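Local coordinates for ESX secretion system protein EccC (Thermomonospora curvata, PDB 4NH0) that forms part of the ESX (type VII) secretion system, which exports EsxA and EsxB, has weak ATPase activity and might be its translocase subunit, at residues 979-985 / 1045-1050. Residue numbers count along the deposited sequence, not the author numbering.
Sequences IDYSRSL and DDYEMV
Two neighbouring parallel strands of the third FtsK domain, a P-loop NTPase fold, meet here at their C-terminal ends, where both segments leave the sheet; Asp1046 touches bound ATP. Asp1045 N donates to Ile979 O (3.1 Å, 157° at the hydrogen), and Asp980 lies opposite Asp1045 (CA-CA 5.3 Å). Residues 980-983 form a type I turn, closed by the hydrogen bond from Arg983 N to Asp980 O (2.9 Å). Asp1046 adopts a left-handed backbone (phi/psi 55/65), after which 1047-1049 take helical angles, Met1049 N bonding Asp1046 O (3.2 Å). The two segments are joined where Ser982 OG donates to Asp1046 OD2 (2.9 Å), both side chains chi1 m. Tyr981 (m) presents its ring edge to Met1049 O (3.3 Å from CE2), while its CB packs on Met1049 CE (3.9 Å) and its CZ on Val1050 CG2 (3.6 Å); Ile979 CG2 meets Val1050 CG2 at 4.1 Å. Asp1045 (t) OD2 is hydrogen-bonded to Ser955 OG of the ATP-binding loop, consistent with a Walker B strand end. Asp980 OD1 lies 4.2 Å from Asp1045 OD2 and 4.3 Å from Asp1046 OD2: three carboxylates cluster without a salt bridge between the segments, two hydrogen-bonded to serines, and Asp1046 about 4 Å (nearest atoms) from magnesium.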
loop_
_atom_site.group_PDB
_atom_site.type_symbol
_atom_site.label_atom_id
_atom_site.label_comp_id
_atom_site.label_asym_id
_atom_site.label_seq_id
_atom_site.Cartn_x
_atom_site.Cartn_y
_atom_site.Cartn_z
ATOM N N ILE A 979 20.226 52.290 -24.053
ATOM C CA ILE A 979 20.662 51.840 -25.368
ATOM C C ILE A 979 19.633 50.853 -25.899
ATOM O O ILE A 979 19.710 49.653 -25.637
ATOM C CB ILE A 979 22.052 51.184 -25.328
ATOM C CG1 ILE A 979 23.073 52.146 -24.724
ATOM C CG2 ILE A 979 22.484 50.769 -26.726
ATOM C CD1 ILE A 979 24.479 51.608 -24.717
ATOM N N ASP A 980 18.660 51.371 -26.638
ATOM C CA ASP A 980 17.541 50.560 -27.090
ATOM C C ASP A 980 17.339 50.691 -28.594
ATOM O O ASP A 980 16.530 51.495 -29.054
ATOM C CB ASP A 980 16.271 50.963 -26.341
ATOM C CG ASP A 980 15.110 50.038 -26.622
ATOM O OD1 ASP A 980 15.346 48.915 -27.111
ATOM O OD2 ASP A 980 13.957 50.434 -26.349
ATOM N N TYR A 981 18.085 49.893 -29.352
ATOM C CA TYR A 981 18.014 49.910 -30.809
ATOM C C TYR A 981 16.613 49.591 -31.318
ATOM O O TYR A 981 16.145 50.185 -32.287
ATOM C CB TYR A 981 19.012 48.915 -31.405
ATOM C CG TYR A 981 20.455 49.359 -31.336
ATOM C CD1 TYR A 981 20.785 50.683 -31.082
ATOM C CD2 TYR A 981 21.488 48.455 -31.537
ATOM C CE1 TYR A 981 22.103 51.091 -31.023
ATOM C CE2 TYR A 981 22.808 48.853 -31.480
ATOM C CZ TYR A 981 23.110 50.172 -31.222
ATOM O OH TYR A 981 24.425 50.571 -31.167
ATOM N N SER A 982 15.951 48.648 -30.658
ATOM C CA SER A 982 14.614 48.231 -31.060
ATOM C C SER A 982 13.561 49.219 -30.580
ATOM O O SER A 982 12.395 49.126 -30.962
ATOM C CB SER A 982 14.305 46.835 -30.522
ATOM O OG SER A 982 15.230 45.882 -31.014
ATOM N N ARG A 983 13.990 50.167 -29.750
ATOM C CA ARG A 983 13.099 51.155 -29.147
ATOM C C ARG A 983 11.918 50.465 -28.469
ATOM O O ARG A 983 10.778 50.562 -28.921
ATOM C CB ARG A 983 12.618 52.163 -30.194
ATOM C CG ARG A 983 13.698 52.575 -31.184
ATOM C CD ARG A 983 13.363 53.877 -31.895
ATOM N NE ARG A 983 11.945 54.215 -31.828
ATOM C CZ ARG A 983 11.485 55.433 -31.561
ATOM N NH1 ARG A 983 12.332 56.428 -31.337
ATOM N NH2 ARG A 983 10.178 55.658 -31.519
ATOM N N SER A 984 12.217 49.758 -27.384
ATOM C CA SER A 984 11.222 49.027 -26.612
ATOM C C SER A 984 11.023 49.673 -25.248
ATOM O O SER A 984 10.117 49.307 -24.501
ATOM C CB SER A 984 11.648 47.568 -26.433
ATOM O OG SER A 984 11.536 46.839 -27.642
ATOM N N LEU A 985 11.885 50.633 -24.930
ATOM C CA LEU A 985 11.954 51.185 -23.583
ATOM C C LEU A 985 11.495 52.639 -23.512
ATOM O O LEU A 985 11.877 53.367 -22.596
ATOM C CB LEU A 985 13.385 51.073 -23.045
ATOM C CG LEU A 985 13.857 49.781 -22.367
ATOM C CD1 LEU A 985 13.440 48.532 -23.125
ATOM C CD2 LEU A 985 15.366 49.811 -22.211
ATOM N N ASP A 1045 19.329 47.220 -23.788
ATOM C CA ASP A 1045 18.442 46.175 -24.279
ATOM C C ASP A 1045 18.940 45.671 -25.627
ATOM O O ASP A 1045 19.504 46.439 -26.409
ATOM C CB ASP A 1045 17.008 46.696 -24.396
ATOM C CG ASP A 1045 15.985 45.579 -24.489
ATOM O OD1 ASP A 1045 16.373 44.428 -24.772
ATOM O OD2 ASP A 1045 14.785 45.855 -24.283
ATOM N N ASP A 1046 18.727 44.383 -25.888
ATOM C CA ASP A 1046 19.183 43.740 -27.118
ATOM C C ASP A 1046 20.684 43.935 -27.315
ATOM O O ASP A 1046 21.117 44.583 -28.265
ATOM C CB ASP A 1046 18.414 44.277 -28.327
ATOM C CG ASP A 1046 16.929 43.992 -28.244
ATOM O OD1 ASP A 1046 16.562 42.837 -27.945
ATOM O OD2 ASP A 1046 16.129 44.922 -28.474
ATOM N N TYR A 1047 21.469 43.366 -26.406
ATOM C CA TYR A 1047 22.916 43.540 -26.413
ATOM C C TYR A 1047 23.579 42.852 -27.602
ATOM O O TYR A 1047 24.669 43.238 -28.020
ATOM C CB TYR A 1047 23.514 43.013 -25.107
ATOM C CG TYR A 1047 25.013 43.176 -24.997
ATOM C CD1 TYR A 1047 25.575 44.398 -24.654
ATOM C CD2 TYR A 1047 25.865 42.106 -25.226
ATOM C CE1 TYR A 1047 26.944 44.551 -24.550
ATOM C CE2 TYR A 1047 27.235 42.250 -25.123
ATOM C CZ TYR A 1047 27.769 43.474 -24.785
ATOM O OH TYR A 1047 29.133 43.620 -24.682
ATOM N N GLU A 1048 22.920 41.835 -28.149
ATOM C CA GLU A 1048 23.478 41.099 -29.276
ATOM C C GLU A 1048 23.519 41.965 -30.530
ATOM O O GLU A 1048 24.304 41.714 -31.443
ATOM C CB GLU A 1048 22.674 39.821 -29.542
ATOM C CG GLU A 1048 21.322 40.040 -30.207
ATOM C CD GLU A 1048 20.247 40.492 -29.239
ATOM O OE1 GLU A 1048 20.558 40.697 -28.047
ATOM O OE2 GLU A 1048 19.085 40.634 -29.670
ATOM N N MET A 1049 22.674 42.991 -30.563
ATOM C CA MET A 1049 22.599 43.889 -31.708
ATOM C C MET A 1049 23.526 45.088 -31.539
ATOM O O MET A 1049 23.727 45.862 -32.473
ATOM C CB MET A 1049 21.161 44.363 -31.919
ATOM C CG MET A 1049 20.205 43.269 -32.361
ATOM S SD MET A 1049 18.482 43.700 -32.055
ATOM C CE MET A 1049 18.387 45.300 -32.853
ATOM N N VAL A 1050 24.087 45.238 -30.344
ATOM C CA VAL A 1050 25.003 46.337 -30.066
ATOM C C VAL A 1050 26.429 45.807 -29.926
ATOM O O VAL A 1050 27.389 46.575 -29.854
ATOM C CB VAL A 1050 24.594 47.107 -28.789
ATOM C CG1 VAL A 1050 25.051 46.366 -27.547
ATOM C CG2 VAL A 1050 25.162 48.518 -28.804
#